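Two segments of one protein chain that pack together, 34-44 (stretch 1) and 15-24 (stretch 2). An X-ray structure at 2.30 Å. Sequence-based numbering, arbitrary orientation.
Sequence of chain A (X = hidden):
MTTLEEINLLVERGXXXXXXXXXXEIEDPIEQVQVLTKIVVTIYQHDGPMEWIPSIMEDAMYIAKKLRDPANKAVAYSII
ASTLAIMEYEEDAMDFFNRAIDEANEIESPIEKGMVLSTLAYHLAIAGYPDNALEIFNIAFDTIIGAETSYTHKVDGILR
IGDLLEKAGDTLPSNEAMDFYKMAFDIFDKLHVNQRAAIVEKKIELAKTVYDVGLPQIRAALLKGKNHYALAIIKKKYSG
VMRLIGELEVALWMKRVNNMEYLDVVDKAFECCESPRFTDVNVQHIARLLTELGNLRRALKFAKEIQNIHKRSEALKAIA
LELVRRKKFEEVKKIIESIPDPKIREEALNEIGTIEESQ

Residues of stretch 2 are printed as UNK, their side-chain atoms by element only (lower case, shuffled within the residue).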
# COMPACT_ATOMS: atom_id res chain seq x y z
N GLN A 34 17.24 -8.91 14.57
CA GLN A 34 15.86 -9.22 14.23
C GLN A 34 15.05 -9.66 15.44
O GLN A 34 13.96 -9.16 15.70
CB GLN A 34 15.80 -10.37 13.21
CG GLN A 34 16.33 -10.05 11.84
CD GLN A 34 15.32 -9.30 11.00
OE1 GLN A 34 14.37 -8.72 11.53
NE2 GLN A 34 15.52 -9.32 9.68
N VAL A 35 15.59 -10.62 16.18
CA VAL A 35 14.85 -11.14 17.31
C VAL A 35 14.71 -10.06 18.36
O VAL A 35 13.60 -9.78 18.83
CB VAL A 35 15.53 -12.38 17.88
CG1 VAL A 35 14.88 -12.80 19.19
CG2 VAL A 35 15.47 -13.51 16.88
N LEU A 36 15.83 -9.43 18.71
CA LEU A 36 15.82 -8.43 19.77
C LEU A 36 14.79 -7.35 19.46
O LEU A 36 13.95 -7.02 20.31
CB LEU A 36 17.21 -7.83 19.97
CG LEU A 36 18.25 -8.77 20.58
CD1 LEU A 36 19.66 -8.23 20.38
CD2 LEU A 36 17.98 -9.00 22.05
N THR A 37 14.82 -6.85 18.23
CA THR A 37 13.94 -5.74 17.87
C THR A 37 12.45 -6.13 17.80
O THR A 37 11.59 -5.31 18.05
CB THR A 37 14.39 -5.02 16.58
OG1 THR A 37 14.59 -5.97 15.54
CG2 THR A 37 15.70 -4.29 16.82
N LYS A 38 12.18 -7.39 17.47
CA LYS A 38 10.82 -7.91 17.36
C LYS A 38 10.20 -8.08 18.74
O LYS A 38 8.98 -7.99 18.91
CB LYS A 38 10.83 -9.25 16.63
CG LYS A 38 9.51 -9.67 16.01
CD LYS A 38 9.72 -10.87 15.09
CE LYS A 38 10.79 -10.57 14.04
NZ LYS A 38 11.18 -11.75 13.23
N ILE A 39 11.04 -8.37 19.72
CA ILE A 39 10.61 -8.37 21.11
C ILE A 39 10.20 -6.97 21.57
O ILE A 39 9.15 -6.79 22.19
CB ILE A 39 11.72 -8.87 22.00
CG1 ILE A 39 11.95 -10.36 21.73
CG2 ILE A 39 11.38 -8.61 23.47
CD1 ILE A 39 12.83 -11.02 22.75
N VAL A 40 11.04 -5.99 21.28
CA VAL A 40 10.76 -4.59 21.61
C VAL A 40 9.46 -4.12 20.98
O VAL A 40 8.63 -3.51 21.63
CB VAL A 40 11.90 -3.66 21.15
CG1 VAL A 40 11.40 -2.21 21.03
CG2 VAL A 40 13.08 -3.75 22.10
N VAL A 41 9.30 -4.42 19.70
CA VAL A 41 8.12 -3.97 18.96
C VAL A 41 6.83 -4.55 19.55
O VAL A 41 5.88 -3.81 19.81
CB VAL A 41 8.27 -4.22 17.44
CG1 VAL A 41 6.94 -4.05 16.72
CG2 VAL A 41 9.31 -3.27 16.84
N THR A 42 6.79 -5.86 19.79
CA THR A 42 5.59 -6.46 20.37
C THR A 42 5.29 -5.91 21.76
O THR A 42 4.13 -5.70 22.10
CB THR A 42 5.61 -8.01 20.38
OG1 THR A 42 6.75 -8.47 21.12
CG2 THR A 42 5.67 -8.55 18.95
N ILE A 43 6.32 -5.64 22.56
CA ILE A 43 6.12 -4.99 23.86
C ILE A 43 5.49 -3.60 23.69
O ILE A 43 4.49 -3.27 24.33
CB ILE A 43 7.42 -4.81 24.63
CG1 ILE A 43 7.95 -6.16 25.11
CG2 ILE A 43 7.22 -3.87 25.81
CD1 ILE A 43 9.21 -6.02 25.96
N TYR A 44 6.09 -2.79 22.82
CA TYR A 44 5.62 -1.44 22.57
C TYR A 44 4.17 -1.45 22.11
O TYR A 44 3.38 -0.59 22.49
CB TYR A 44 6.50 -0.77 21.51
CG TYR A 44 6.15 0.66 21.19
CD1 TYR A 44 6.51 1.69 22.05
CD2 TYR A 44 5.46 0.99 20.03
CE1 TYR A 44 6.19 3.00 21.77
CE2 TYR A 44 5.14 2.30 19.74
CZ TYR A 44 5.51 3.30 20.61
OH TYR A 44 5.19 4.61 20.32
N UNK A 15 9.14 -14.24 30.98
CA UNK A 15 10.51 -14.46 31.45
C UNK A 15 11.53 -13.77 30.55
O UNK A 15 12.39 -14.42 29.95
c UNK A 15 8.54 -17.50 34.18
c UNK A 15 9.46 -17.82 35.16
c UNK A 15 11.22 -16.94 33.81
c UNK A 15 10.80 -15.96 31.52
c UNK A 15 8.97 -16.90 33.01
c UNK A 15 10.80 -17.53 34.97
o UNK A 15 9.04 -18.41 36.33
c UNK A 15 10.32 -16.62 32.80
N UNK A 16 11.44 -12.44 30.49
CA UNK A 16 12.23 -11.64 29.55
C UNK A 16 13.75 -11.78 29.70
O UNK A 16 14.46 -11.91 28.72
c UNK A 16 7.85 -9.40 28.22
o UNK A 16 6.58 -9.15 27.74
c UNK A 16 10.18 -9.68 27.81
c UNK A 16 11.82 -10.17 29.64
c UNK A 16 9.34 -9.87 30.02
c UNK A 16 8.91 -9.43 27.34
c UNK A 16 8.06 -9.61 29.56
c UNK A 16 10.42 -9.90 29.15
N UNK A 17 14.24 -11.77 30.93
CA UNK A 17 15.68 -11.83 31.14
C UNK A 17 16.27 -13.11 30.57
O UNK A 17 17.39 -13.11 30.04
o UNK A 17 16.90 -10.80 35.09
c UNK A 17 17.46 -11.79 32.99
c UNK A 17 17.70 -11.53 34.47
c UNK A 17 15.98 -11.71 32.63
o UNK A 17 18.68 -12.07 35.03
N UNK A 18 15.52 -14.20 30.65
CA UNK A 18 15.99 -15.49 30.17
C UNK A 18 15.93 -15.59 28.66
O UNK A 18 16.81 -16.16 28.04
c UNK A 18 15.18 -16.62 30.78
c UNK A 18 14.90 -18.28 32.58
o UNK A 18 14.54 -18.19 33.78
o UNK A 18 14.56 -19.20 31.81
c UNK A 18 15.78 -17.19 32.02
N UNK A 19 14.86 -15.04 28.09
CA UNK A 19 14.71 -14.95 26.64
C UNK A 19 15.90 -14.25 26.02
O UNK A 19 16.45 -14.70 25.01
c UNK A 19 13.44 -14.21 26.27
N UNK A 20 16.29 -13.13 26.63
CA UNK A 20 17.36 -12.32 26.08
C UNK A 20 18.68 -13.06 26.25
O UNK A 20 19.59 -12.92 25.43
c UNK A 20 16.17 -8.93 27.57
c UNK A 20 16.11 -10.15 26.67
c UNK A 20 15.78 -9.76 25.22
c UNK A 20 17.41 -10.95 26.76
N UNK A 21 18.77 -13.87 27.30
CA UNK A 21 19.99 -14.63 27.54
C UNK A 21 20.16 -15.69 26.46
O UNK A 21 21.28 -16.08 26.14
c UNK A 21 19.96 -15.25 28.91
N UNK A 22 19.04 -16.13 25.90
CA UNK A 22 19.05 -17.17 24.87
C UNK A 22 19.35 -16.61 23.50
O UNK A 22 19.70 -17.36 22.59
n UNK A 22 17.93 -21.94 25.38
c UNK A 22 16.51 -19.92 25.54
c UNK A 22 17.72 -17.90 24.82
c UNK A 22 17.50 -18.85 25.96
c UNK A 22 17.17 -20.91 24.61
N UNK A 23 19.18 -15.31 23.35
CA UNK A 23 19.37 -14.66 22.06
C UNK A 23 20.80 -14.87 21.53
O UNK A 23 21.05 -14.80 20.33
c UNK A 23 18.95 -13.18 22.13
c UNK A 23 19.43 -12.40 20.91
c UNK A 23 17.44 -13.09 22.25
N UNK A 24 21.71 -15.21 22.43
CA UNK A 24 23.10 -15.42 22.06
C UNK A 24 23.35 -16.84 21.58
O UNK A 24 24.36 -17.13 20.93
c UNK A 24 22.40 -11.84 24.67
c UNK A 24 24.00 -14.95 23.19
c UNK A 24 23.66 -13.50 23.46
c UNK A 24 22.75 -13.16 24.45
c UNK A 24 22.95 -10.84 23.89
c UNK A 24 24.18 -12.49 22.66
o UNK A 24 22.61 -9.53 24.10
c UNK A 24 23.84 -11.17 22.88

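Position 15 carries one carbon leading to a six-carbon ring that bears an oxygen, and this side chain is out of reach of stretch 1. It is Tyr 15, in the N-cap position, where its backbone O accepts from the N of residue 19 at 3.2 Å.

Position 16 has the same inventory, one carbon and a six-carbon ring with an oxygen, but here CA-to-CB points toward stretch 1 and a ring carbon comes within reach of Ile 43. This is Tyr 16; its CE1 lies 3.7 Å from Ile 43 CD1, an oblique approach.

Position 17 shows three carbons, the third holding two oxygens, all far from the partner: a carboxylate one carbon too long for aspartate, hence Glu 17. Position 18 repeats that pattern, again out of reach and exposed, and is Glu 18.

Position 19 has a single side-chain carbon, pointing toward stretch 1; its CB is 4.8 Å from Ile 39 CD1, too far to count as a close contact. It is Ala 19, buried and with no close contact of its own.

Position 20 has four carbons forked at the second, so the branch lies beyond CB. Its CA-to-CB bond runs sideways, but the end comes nearer, and a terminal carbon reaches both Leu 36 and Ile 39. This is Leu 20; its CD2 sits 3.9 Å from Leu 36 CD2 and 4.0 Å from Ile 39 CD1, bridging two residues one turn apart.

Position 21 again has one carbon, exposed and out of reach: Ala 21. Position 22 has four carbons in a row ending in nitrogen, which is Lys 22, also clear of stretch 1.

Position 23 has three carbons, forked at CB itself, with no oxygen. It points toward the partner, and its branches reach Leu 36 and Val 35. It is Val 23, with CG1 3.8 Å from Leu 36 CG and CG2 4.0 Å from Val 35 CG1. Position 24 has a carbon and an oxygen-bearing six-carbon ring; CB points away, though the end of the side chain comes nearer. It is Tyr 24, whose OH is 4.9 Å from Leu 36 CD1.

The contact works by matched spacing. The two helices run nearly antiparallel, at 159°, and their axes come no closer than 10.9 Å. Val 23 meets Val 35 and Leu 36 at one end, Tyr 16 meets Ile 43 at the other, and Leu 20 lies between. No hydrogen bond crosses; 339 Å² is buried, both sides summed, and the close contacts across it are between apolar side-chain atoms, while the charged residues 17, 18 and 22 stay off the interface.

Stretch 2 (15-24) YYEEALAKVY
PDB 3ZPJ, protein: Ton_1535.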